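Local coordinates for uncharacterized protein (Bacteroides fragilis, PDB 3MSW), which is of unknown function but is probably an exported protein, folding as a single-layer antiparallel beta-sheet thought to have evolved from beta-hairpin repeats, at residues S98-Y103 / Y115-N120; Q49-K54 / R71-R76. All blocks are in the same frame, centred on the assembly; numbering follows the deposited sequence. Where two conformers were deposited one is given.

Interaction 1 of 2, residues S98-Y103 / Y115-N120; sequences SKKYIY and YAYKMN
Y117 O accepts one hydrogen bond across the contact, from K100 N over 2.9 Å, with two carbons of K99 close by: CA makes a CA-H...O contact with it, and the aliphatic CE comes down to within 3.2 Å of the same oxygen. The K100 donor is tilted 33° from the carbonyl plane, whereas the return bond from Y117 N to K100 O (2.8 Å) runs nearly along the C=O axis. These two bonds define a hydrogen-bonded antiparallel pair; I102 with Y115 is the next one.

On the face carrying K99, Y101, A116 and K118, K99 bends at chi2, chi3 and chi4, and its NZ donates to Y101 OH at 3.0 Å within its own strand. That turn also sets K99 NZ 3.6 Å from K118 NZ, two like charges whose repulsion the weak, long pair of K118 with E129 may partly offset. The methyl of A116 sits against the CD1 and CE1 side of the Y101 ring, with CB 3.6 Å from Y101 CD1.

On the other face, the Y117 ring presents an edge to K100 O, which lies in the ring plane 3.4 Å from CD1. In one of its two modelled conformers, I102 brings CD1 within 4.1 Å of Y117 CE1.

S98 and K99 both face Y85 of strand 80-89, a classic beta bulge. With strand axes 161° apart, the pairing is that of an antiparallel beta-hairpin, here two neighbouring strands, 94-105 and 111-120, of the single-layer sheet.

Interaction 2 of 2, residues Q49-K54 / R71-R76; sequences QQKTVK and RTVISR
T52 and I74 exchange two short backbone hydrogen bonds, each 2.8 Å: T52 N to I74 O, and I74 N to T52 O, the latter almost straight at 177°. K54 and T72 repeat the exchange, so both are hydrogen-bonded pairs of an antiparallel beta-hairpin, and the strand axes, 168° apart, agree. Beyond T52, R76 N still donates to Q50 O at 2.9 Å, although Q50 has left-handed backbone angles and lies in the turn before strand 51-60. One backbone bond thus continues beyond the start of that strand.

The carbonyl of I74 is held by more than one group: besides T52 N in the carbonyl plane, K51 CA approaches I74 O at 3.2 Å in a CA-H...O contact.

On the face bearing K51, V53, V73 and S75, the extended part of K51 crosses V73, bringing K51 CE to 3.7 Å from V73 CG1. V53 CG1, anti to its backbone N (chi1 -177°), touches CG, CD and NE of R71, the two side chains crossing at a slant; R71 NH2 bonds to S55 OG, so the guanidinium has a polar partner while its stem packs on the valine. V53 and V73 meet more loosely through their CG2 methyls.

On the other face K54 leads away from the contact to a cation-pi interaction with Y41 of strand 35-46, and T72 and I74 touch strand 80-89. There a water also joins the two strands, donating to I74 O at 3.1 Å and hydrogen-bonded to T52 OG1 at 2.8 Å.

How the interactions relate
From the N terminus, interaction 2 comes first: strand 51-60 turns back into strand 65-77, and the pairing of 49-54 with 71-76 closes a loop of 16 intervening residues. The chain then adds strand 80-89 before interaction 1 pairs 98-103 with 115-120 and closes a loop of 11. The two are in series, neither nested nor crossed. Their centres are 15 Å apart and their nearest atoms about 6 Å, without touching. Strand 80-89 bridges them: its E84 bonds through the backbone to V73, its V83 to Y101. Successive hairpins therefore extend one sheet whose spatial order follows the sequence.

Interaction 1 of 2, residues S98-Y103 / Y115-N120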
loop_
_atom_site.group_PDB
_atom_site.type_symbol
_atom_site.label_atom_id
_atom_site.label_comp_id
_atom_site.label_asym_id
_atom_site.label_seq_id
_atom_site.Cartn_x
_atom_site.Cartn_y
_atom_site.Cartn_z
ATOM N N SER A 98 -3.889 3.502 -10.203
ATOM C CA SER A 98 -5.042 2.602 -10.146
ATOM C C SER A 98 -6.147 3.074 -9.178
ATOM O O SER A 98 -7.326 3.153 -9.566
ATOM C CB SER A 98 -4.580 1.182 -9.820
ATOM O OG SER A 98 -5.628 0.268 -9.537
ATOM N N LYS A 99 -5.775 3.340 -7.916
ATOM C CA LYS A 99 -6.718 3.764 -6.872
ATOM C C LYS A 99 -6.216 5.001 -6.148
ATOM O O LYS A 99 -5.004 5.187 -5.992
ATOM C CB LYS A 99 -6.976 2.633 -5.838
ATOM C CG LYS A 99 -7.539 1.310 -6.413
ATOM C CD LYS A 99 -9.047 1.382 -6.837
ATOM C CE LYS A 99 -10.056 2.005 -5.849
ATOM N NZ LYS A 99 -10.481 1.096 -4.743
ATOM N N LYS A 100 -7.146 5.843 -5.691
ATOM C CA LYS A 100 -6.785 7.028 -4.910
ATOM C C LYS A 100 -7.719 7.149 -3.735
ATOM O O LYS A 100 -8.937 6.958 -3.887
ATOM C CB LYS A 100 -6.785 8.295 -5.768
ATOM C CG LYS A 100 -6.294 9.542 -5.028
ATOM C CD LYS A 100 -6.405 10.783 -5.884
ATOM C CE LYS A 100 -5.467 11.872 -5.409
ATOM N NZ LYS A 100 -5.707 13.146 -6.136
ATOM N N TYR A 101 -7.159 7.442 -2.551
ATOM C CA TYR A 101 -7.959 7.645 -1.345
ATOM C C TYR A 101 -7.631 8.954 -0.707
ATOM O O TYR A 101 -6.448 9.311 -0.629
ATOM C CB TYR A 101 -7.772 6.516 -0.307
ATOM C CG TYR A 101 -7.895 5.154 -0.935
ATOM C CD1 TYR A 101 -9.142 4.581 -1.164
ATOM C CD2 TYR A 101 -6.766 4.440 -1.320
ATOM C CE1 TYR A 101 -9.266 3.362 -1.834
ATOM C CE2 TYR A 101 -6.876 3.227 -1.990
ATOM C CZ TYR A 101 -8.125 2.682 -2.226
ATOM O OH TYR A 101 -8.239 1.466 -2.837
ATOM N N ILE A 102 -8.677 9.666 -0.239
ATOM C CA ILE A 102 -8.506 10.939 0.468
ATOM C C ILE A 102 -9.188 10.833 1.839
ATOM O O ILE A 102 -10.358 10.438 1.919
ATOM C CB ILE A 102 -8.987 12.207 -0.317
ATOM C CG1 ILE A 102 -8.250 12.378 -1.667
ATOM C CG2 ILE A 102 -8.828 13.471 0.547
ATOM C CD1 ILE A 102 -8.851 13.495 -2.569
ATOM N N TYR A 103 -8.450 11.200 2.912
ATOM C CA TYR A 103 -8.984 11.190 4.281
ATOM C C TYR A 103 -8.851 12.594 4.839
ATOM O O TYR A 103 -7.751 13.137 4.906
ATOM C CB TYR A 103 -8.241 10.186 5.178
ATOM C CG TYR A 103 -8.157 8.803 4.575
ATOM C CD1 TYR A 103 -9.184 7.876 4.755
ATOM C CD2 TYR A 103 -7.048 8.416 3.826
ATOM C CE1 TYR A 103 -9.114 6.601 4.182
ATOM C CE2 TYR A 103 -6.970 7.150 3.251
ATOM C CZ TYR A 103 -8.013 6.255 3.416
ATOM O OH TYR A 103 -7.899 5.005 2.870
ATOM N N TYR A 115 -12.903 9.511 0.893
ATOM C CA TYR A 115 -13.179 9.405 -0.525
ATOM C C TYR A 115 -12.297 8.322 -1.127
ATOM O O TYR A 115 -11.115 8.208 -0.756
ATOM C CB TYR A 115 -12.882 10.742 -1.240
ATOM C CG TYR A 115 -13.640 11.926 -0.698
ATOM C CD1 TYR A 115 -13.130 12.686 0.356
ATOM C CD2 TYR A 115 -14.818 12.355 -1.299
ATOM C CE1 TYR A 115 -13.828 13.785 0.856
ATOM C CE2 TYR A 115 -15.525 13.449 -0.807
ATOM C CZ TYR A 115 -15.021 14.167 0.264
ATOM O OH TYR A 115 -15.727 15.245 0.739
ATOM N N ALA A 116 -12.845 7.567 -2.089
ATOM C CA ALA A 116 -12.085 6.521 -2.826
ATOM C C ALA A 116 -12.390 6.703 -4.298
ATOM O O ALA A 116 -13.534 7.021 -4.654
ATOM C CB ALA A 116 -12.522 5.126 -2.397
ATOM N N TYR A 117 -11.377 6.524 -5.133
ATOM C CA TYR A 117 -11.460 6.692 -6.578
ATOM C C TYR A 117 -10.768 5.546 -7.243
ATOM O O TYR A 117 -9.781 5.025 -6.721
ATOM C CB TYR A 117 -10.739 7.987 -7.056
ATOM C CG TYR A 117 -11.207 9.256 -6.386
ATOM C CD1 TYR A 117 -10.745 9.609 -5.119
ATOM C CD2 TYR A 117 -12.142 10.092 -7.000
ATOM C CE1 TYR A 117 -11.188 10.766 -4.483
ATOM C CE2 TYR A 117 -12.571 11.268 -6.380
ATOM C CZ TYR A 117 -12.084 11.600 -5.121
ATOM O OH TYR A 117 -12.496 12.732 -4.458
ATOM N N LYS A 118 -11.183 5.272 -8.476
ATOM C CA LYS A 118 -10.561 4.276 -9.316
ATOM C C LYS A 118 -10.218 4.993 -10.619
ATOM O O LYS A 118 -11.007 5.805 -11.103
ATOM C CB LYS A 118 -11.554 3.115 -9.566
ATOM C CG LYS A 118 -10.928 1.902 -10.251
ATOM C CD LYS A 118 -11.864 0.684 -10.244
ATOM C CE LYS A 118 -11.547 -0.310 -9.140
ATOM N NZ LYS A 118 -12.134 0.085 -7.826
HETATM N N MSE A 119 -9.061 4.698 -11.183
HETATM C CA MSE A 119 -8.635 5.332 -12.429
HETATM C C MSE A 119 -9.394 4.776 -13.626
HETATM O O MSE A 119 -9.518 3.559 -13.764
HETATM C CB MSE A 119 -7.101 5.162 -12.621
HETATM C CG MSE A 119 -6.561 5.733 -13.961
HETATM SE SE MSE A 119 -6.956 7.652 -14.131
HETATM C CE MSE A 119 -5.744 8.364 -12.876
ATOM N N ASN A 120 -9.923 5.675 -14.481
ATOM C CA ASN A 120 -10.541 5.285 -15.736
ATOM C C ASN A 120 -9.369 5.324 -16.723
ATOM O O ASN A 120 -8.877 6.413 -17.030
ATOM C CB ASN A 120 -11.642 6.267 -16.163
ATOM C CG ASN A 120 -12.417 5.823 -17.388
ATOM O OD1 ASN A 120 -11.853 5.410 -18.398
ATOM N ND2 ASN A 120 -13.733 5.940 -17.344
#

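Interaction 2 of 2, residues Q49-K54 / R71-R76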
loop_
_atom_site.group_PDB
_atom_site.type_symbol
_atom_site.label_atom_id
_atom_site.label_comp_id
_atom_site.label_asym_id
_atom_site.label_seq_id
_atom_site.Cartn_x
_atom_site.Cartn_y
_atom_site.Cartn_z
ATOM N N GLN A 49 9.056 16.793 2.839
ATOM C CA GLN A 49 8.010 16.912 1.831
ATOM C C GLN A 49 6.698 16.223 2.247
ATOM O O GLN A 49 5.723 16.259 1.496
ATOM C CB GLN A 49 8.517 16.616 0.390
ATOM C CG GLN A 49 8.509 15.159 -0.074
ATOM C CD GLN A 49 8.940 14.995 -1.522
ATOM O OE1 GLN A 49 8.343 15.552 -2.456
ATOM N NE2 GLN A 49 9.948 14.169 -1.755
ATOM N N GLN A 50 6.652 15.669 3.495
ATOM C CA GLN A 50 5.484 15.000 4.097
ATOM C C GLN A 50 4.932 13.899 3.185
ATOM O O GLN A 50 3.718 13.769 2.955
ATOM C CB GLN A 50 4.400 16.006 4.525
ATOM C CG GLN A 50 4.757 16.749 5.827
ATOM C CD GLN A 50 4.793 15.808 7.014
ATOM O OE1 GLN A 50 5.862 15.366 7.456
ATOM N NE2 GLN A 50 3.626 15.443 7.533
ATOM N N LYS A 51 5.843 13.102 2.666
ATOM C CA LYS A 51 5.485 12.070 1.706
ATOM C C LYS A 51 6.182 10.753 2.025
ATOM O O LYS A 51 7.403 10.744 2.256
ATOM C CB LYS A 51 5.830 12.600 0.289
ATOM C CG LYS A 51 5.888 11.579 -0.841
ATOM C CD LYS A 51 6.088 12.284 -2.177
ATOM C CE LYS A 51 6.505 11.328 -3.274
ATOM N NZ LYS A 51 7.880 11.603 -3.768
ATOM N N THR A 52 5.404 9.644 2.041
ATOM C CA THR A 52 5.906 8.289 2.285
ATOM C C THR A 52 5.637 7.465 1.024
ATOM O O THR A 52 4.521 7.515 0.483
ATOM C CB THR A 52 5.262 7.674 3.551
ATOM O OG1 THR A 52 5.543 8.516 4.669
ATOM C CG2 THR A 52 5.741 6.257 3.846
ATOM N N VAL A 53 6.667 6.743 0.541
ATOM C CA VAL A 53 6.542 5.865 -0.611
ATOM C C VAL A 53 6.733 4.418 -0.152
ATOM O O VAL A 53 7.783 4.072 0.387
ATOM C CB VAL A 53 7.488 6.223 -1.792
ATOM C CG1 VAL A 53 7.232 5.297 -3.003
ATOM C CG2 VAL A 53 7.339 7.679 -2.199
ATOM N N LYS A 54 5.710 3.583 -0.367
ATOM C CA LYS A 54 5.778 2.169 -0.081
ATOM C C LYS A 54 5.842 1.443 -1.407
ATOM O O LYS A 54 4.942 1.596 -2.224
ATOM C CB LYS A 54 4.552 1.714 0.700
ATOM C CG LYS A 54 4.546 0.198 0.937
ATOM C CD LYS A 54 3.293 -0.172 1.720
ATOM C CE LYS A 54 2.705 -1.475 1.306
ATOM N NZ LYS A 54 1.498 -1.785 2.114
ATOM N N ARG A 71 3.152 0.402 -6.118
ATOM C CA ARG A 71 3.699 1.531 -5.376
ATOM C C ARG A 71 2.544 2.319 -4.744
ATOM O O ARG A 71 1.521 2.509 -5.403
ATOM C CB ARG A 71 4.511 2.403 -6.334
ATOM C CG ARG A 71 5.147 3.615 -5.666
ATOM C CD ARG A 71 6.320 4.111 -6.460
ATOM N NE ARG A 71 7.496 3.302 -6.184
ATOM C CZ ARG A 71 8.674 3.483 -6.763
ATOM N NH1 ARG A 71 8.844 4.465 -7.644
ATOM N NH2 ARG A 71 9.696 2.692 -6.461
ATOM N N THR A 72 2.691 2.724 -3.452
ATOM C CA THR A 72 1.696 3.516 -2.729
ATOM C C THR A 72 2.390 4.784 -2.254
ATOM O O THR A 72 3.424 4.713 -1.581
ATOM C CB THR A 72 1.081 2.728 -1.560
ATOM O OG1 THR A 72 0.533 1.508 -2.037
ATOM C CG2 THR A 72 -0.011 3.521 -0.826
ATOM N N VAL A 73 1.836 5.946 -2.627
ATOM C CA VAL A 73 2.384 7.236 -2.246
ATOM C C VAL A 73 1.415 7.865 -1.280
ATOM O O VAL A 73 0.255 8.085 -1.640
ATOM C CB VAL A 73 2.689 8.149 -3.475
ATOM C CG1 VAL A 73 3.263 9.493 -3.021
ATOM C CG2 VAL A 73 3.658 7.468 -4.445
ATOM N N ILE A 74 1.875 8.146 -0.048
ATOM C CA ILE A 74 1.048 8.773 0.988
ATOM C C ILE A 74 1.568 10.186 1.189
ATOM O O ILE A 74 2.729 10.371 1.570
ATOM C CB ILE A 74 1.035 7.988 2.346
ATOM C CG1 ILE A 74 0.569 6.537 2.211
ATOM C CG2 ILE A 74 0.188 8.713 3.388
ATOM C CD1 ILE A 74 1.657 5.533 2.131
ATOM N N SER A 75 0.706 11.186 0.944
ATOM C CA SER A 75 1.040 12.590 1.104
ATOM C C SER A 75 0.167 13.155 2.200
ATOM O O SER A 75 -1.058 12.945 2.209
ATOM C CB SER A 75 0.800 13.354 -0.196
ATOM O OG SER A 75 1.573 12.829 -1.260
ATOM N N ARG A 76 0.804 13.891 3.109
ATOM C CA ARG A 76 0.172 14.512 4.256
ATOM C C ARG A 76 0.126 15.995 4.078
ATOM O O ARG A 76 1.116 16.626 3.683
ATOM C CB ARG A 76 0.921 14.160 5.552
ATOM C CG ARG A 76 0.963 12.646 5.855
ATOM C CD ARG A 76 -0.269 12.130 6.589
ATOM N NE ARG A 76 -0.380 12.739 7.913
ATOM C CZ ARG A 76 -1.246 13.698 8.222
ATOM N NH1 ARG A 76 -2.134 14.119 7.324
ATOM N NH2 ARG A 76 -1.247 14.229 9.440
HETATM O O HOH W 1 2.762 16.216 1.083
HETATM O O HOH W 2 3.456 10.436 4.574
#